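Local coordinates for TRUD (PDB 4BS9), which probably adenylates precursor-peptide amides with ATP to cyclise cysteine residues into thiazolines during cyanobactin (trunkamide) biosynthesis, at residues E325-E333 against Q440-A448. Sequence-based numbering, arbitrary orientation.
Sequences ETLQRRGFE and QGDEPRKRA
The pyrrolidine ring of P444 lies over G331 and the flank of the short helix 326-332, with CG 3.8 Å from G331 CA and CD against L327 O. This is helix-on-loop packing between the region of the Cys4 zinc site, whose ligand C318 lies about 9 Å from D442 (side chain to side chain), and the YcaO cyclodehydratase region, where 440-445 lead into strand 446-449, which pairs antiparallel with strand 497-505. A side chain at G331 would run into P444 CB, and the backbones come within 4.0 Å at Q328 CA and P444 CA. F332 crosses P444 obliquely, CE2 to CB 3.9 Å; its CG sits anti to the carbonyl carbon (chi1 -71°), which carries the ring back along the helix until its edge meets Q328 O in plane. K446 approaches at about a right angle, placing NZ 3.9 Å from F332 CE1, while Y513 hydrogen-bonds that ammonium. An alanine in place of F332 would probably leave P444 CB and the R445 backbone without their aromatic neighbour and open a gap beside the K446 chain. At the other end, L327 CD1 rests 3.5 Å from D442 OD2; the charge of D442 is met through OD1 by R729, which also pairs with E443. The loop is braced from within: both E443 carboxylate oxygens accept backbone N-H groups, from Q440 and G441, and the R445 guanidinium folds back to G441 O and E443 O. R445 NH1 reaches E443 O at 2.9 Å in the carbonyl plane, on a lone pair. The polar link across the contact is slight: Q328, bent at chi2 (58°), offers OE1 to R445 N in a weak 3.4 Å hydrogen bond, its N-H...O angle 151°.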
# COMPACT_ATOMS: atom_id res chain seq x y z
N GLU A 325 35.86 5.53 13.75
CA GLU A 325 36.20 4.95 15.06
C GLU A 325 35.01 4.81 15.99
O GLU A 325 35.16 4.28 17.08
CB GLU A 325 37.27 5.75 15.77
CG GLU A 325 38.45 6.09 14.90
CD GLU A 325 39.75 6.37 15.66
OE1 GLU A 325 39.73 7.00 16.75
OE2 GLU A 325 40.81 5.98 15.13
N THR A 326 33.83 5.27 15.56
CA THR A 326 32.62 5.23 16.38
C THR A 326 32.42 3.90 17.13
O THR A 326 32.35 3.89 18.35
CB THR A 326 31.38 5.51 15.52
OG1 THR A 326 31.58 6.73 14.80
CG2 THR A 326 30.14 5.63 16.35
N LEU A 327 32.31 2.80 16.40
CA LEU A 327 32.07 1.53 17.06
C LEU A 327 33.30 1.07 17.82
O LEU A 327 33.20 0.55 18.93
CB LEU A 327 31.62 0.49 16.03
CG LEU A 327 30.25 0.71 15.38
CD1 LEU A 327 29.87 -0.50 14.55
CD2 LEU A 327 29.18 0.97 16.42
N GLN A 328 34.47 1.25 17.23
CA GLN A 328 35.73 0.97 17.93
C GLN A 328 35.67 1.59 19.34
O GLN A 328 35.87 0.92 20.33
CB GLN A 328 36.90 1.51 17.10
CG GLN A 328 38.26 1.46 17.79
CD GLN A 328 38.68 0.06 18.23
OE1 GLN A 328 38.35 -0.96 17.58
NE2 GLN A 328 39.45 -0.01 19.32
N ARG A 329 35.34 2.87 19.40
CA ARG A 329 35.25 3.59 20.68
C ARG A 329 34.21 3.00 21.63
O ARG A 329 34.53 2.66 22.77
CB ARG A 329 34.92 5.07 20.40
CG ARG A 329 35.02 5.98 21.61
CD ARG A 329 35.14 7.46 21.20
NE ARG A 329 34.11 7.83 20.23
CZ ARG A 329 34.30 8.03 18.92
NH1 ARG A 329 35.52 7.95 18.37
NH2 ARG A 329 33.25 8.33 18.16
N ARG A 330 32.97 2.87 21.15
CA ARG A 330 31.85 2.44 21.98
C ARG A 330 32.11 1.07 22.58
O ARG A 330 31.76 0.79 23.73
CB ARG A 330 30.54 2.45 21.17
CG ARG A 330 29.45 1.52 21.71
CD ARG A 330 28.00 1.96 21.44
NE ARG A 330 27.52 1.79 20.07
CZ ARG A 330 27.35 0.62 19.44
NH1 ARG A 330 27.65 -0.53 20.02
NH2 ARG A 330 26.88 0.61 18.21
N GLY A 331 32.74 0.22 21.79
CA GLY A 331 32.97 -1.16 22.20
C GLY A 331 33.80 -1.30 23.46
O GLY A 331 33.60 -2.26 24.23
N PHE A 332 34.72 -0.35 23.65
CA PHE A 332 35.59 -0.34 24.81
C PHE A 332 35.08 0.57 25.93
O PHE A 332 35.63 0.56 27.01
CB PHE A 332 37.00 0.06 24.40
CG PHE A 332 37.72 -0.98 23.61
CD1 PHE A 332 38.36 -2.03 24.24
CD2 PHE A 332 37.73 -0.93 22.22
CE1 PHE A 332 39.01 -3.01 23.50
CE2 PHE A 332 38.38 -1.90 21.48
CZ PHE A 332 39.02 -2.94 22.12
N GLU A 333 34.01 1.32 25.68
CA GLU A 333 33.37 2.08 26.77
C GLU A 333 32.39 1.19 27.49
O GLU A 333 31.84 0.26 26.89
CB GLU A 333 32.66 3.32 26.24
CG GLU A 333 33.49 4.03 25.19
CD GLU A 333 33.10 5.47 25.00
OE1 GLU A 333 32.00 5.69 24.44
OE2 GLU A 333 33.90 6.36 25.38
N GLN A 440 31.40 -5.41 9.34
CA GLN A 440 31.67 -4.38 8.38
C GLN A 440 33.16 -4.09 8.28
O GLN A 440 33.63 -3.77 7.20
CB GLN A 440 30.89 -3.11 8.72
CG GLN A 440 29.38 -3.25 8.49
CD GLN A 440 28.62 -1.96 8.67
OE1 GLN A 440 29.19 -0.87 8.86
NE2 GLN A 440 27.30 -2.06 8.65
N GLY A 441 33.91 -4.20 9.36
CA GLY A 441 35.27 -3.68 9.38
C GLY A 441 35.56 -2.66 10.48
O GLY A 441 36.71 -2.58 10.92
N ASP A 442 34.54 -1.92 10.95
CA ASP A 442 34.67 -0.91 12.05
C ASP A 442 34.55 -1.45 13.48
O ASP A 442 34.71 -0.70 14.45
CB ASP A 442 33.62 0.21 11.88
CG ASP A 442 32.21 -0.32 11.67
OD1 ASP A 442 32.06 -1.57 11.65
OD2 ASP A 442 31.25 0.48 11.50
N GLU A 443 34.31 -2.75 13.63
CA GLU A 443 33.96 -3.33 14.92
C GLU A 443 35.12 -3.29 15.93
O GLU A 443 36.28 -3.44 15.57
CB GLU A 443 33.49 -4.79 14.75
CG GLU A 443 32.22 -5.00 13.91
CD GLU A 443 32.40 -4.78 12.41
OE1 GLU A 443 33.55 -4.79 11.91
OE2 GLU A 443 31.38 -4.59 11.72
N PRO A 444 34.82 -3.11 17.22
CA PRO A 444 35.88 -3.03 18.22
C PRO A 444 36.68 -4.32 18.34
O PRO A 444 36.10 -5.41 18.44
CB PRO A 444 35.11 -2.77 19.51
CG PRO A 444 33.76 -3.35 19.26
CD PRO A 444 33.48 -3.01 17.84
N ARG A 445 38.01 -4.21 18.37
CA ARG A 445 38.85 -5.39 18.54
C ARG A 445 40.28 -5.10 18.94
O ARG A 445 40.75 -3.99 18.77
CB ARG A 445 38.86 -6.19 17.25
CG ARG A 445 39.26 -5.38 16.03
CD ARG A 445 38.77 -6.11 14.81
NE ARG A 445 39.33 -5.62 13.57
CZ ARG A 445 38.75 -4.73 12.77
NH1 ARG A 445 37.58 -4.18 13.08
NH2 ARG A 445 39.37 -4.39 11.63
N LYS A 446 40.96 -6.12 19.47
CA LYS A 446 42.37 -6.07 19.78
C LYS A 446 43.08 -7.33 19.25
O LYS A 446 42.65 -8.44 19.52
CB LYS A 446 42.55 -5.95 21.29
CG LYS A 446 43.97 -5.56 21.68
CD LYS A 446 44.33 -5.92 23.11
CE LYS A 446 43.81 -4.91 24.12
NZ LYS A 446 42.33 -4.94 24.22
N ARG A 447 44.15 -7.14 18.49
CA ARG A 447 44.96 -8.24 17.95
C ARG A 447 45.90 -8.71 19.03
O ARG A 447 46.83 -8.00 19.40
CB ARG A 447 45.82 -7.77 16.77
CG ARG A 447 46.20 -8.86 15.77
CD ARG A 447 45.00 -9.14 14.89
NE ARG A 447 45.33 -9.80 13.64
CZ ARG A 447 45.52 -11.11 13.48
NH1 ARG A 447 45.44 -11.93 14.51
NH2 ARG A 447 45.80 -11.59 12.28
N ALA A 448 45.68 -9.92 19.54
CA ALA A 448 46.49 -10.43 20.63
C ALA A 448 46.42 -11.93 20.72
O ALA A 448 45.50 -12.56 20.18
CB ALA A 448 46.01 -9.83 21.94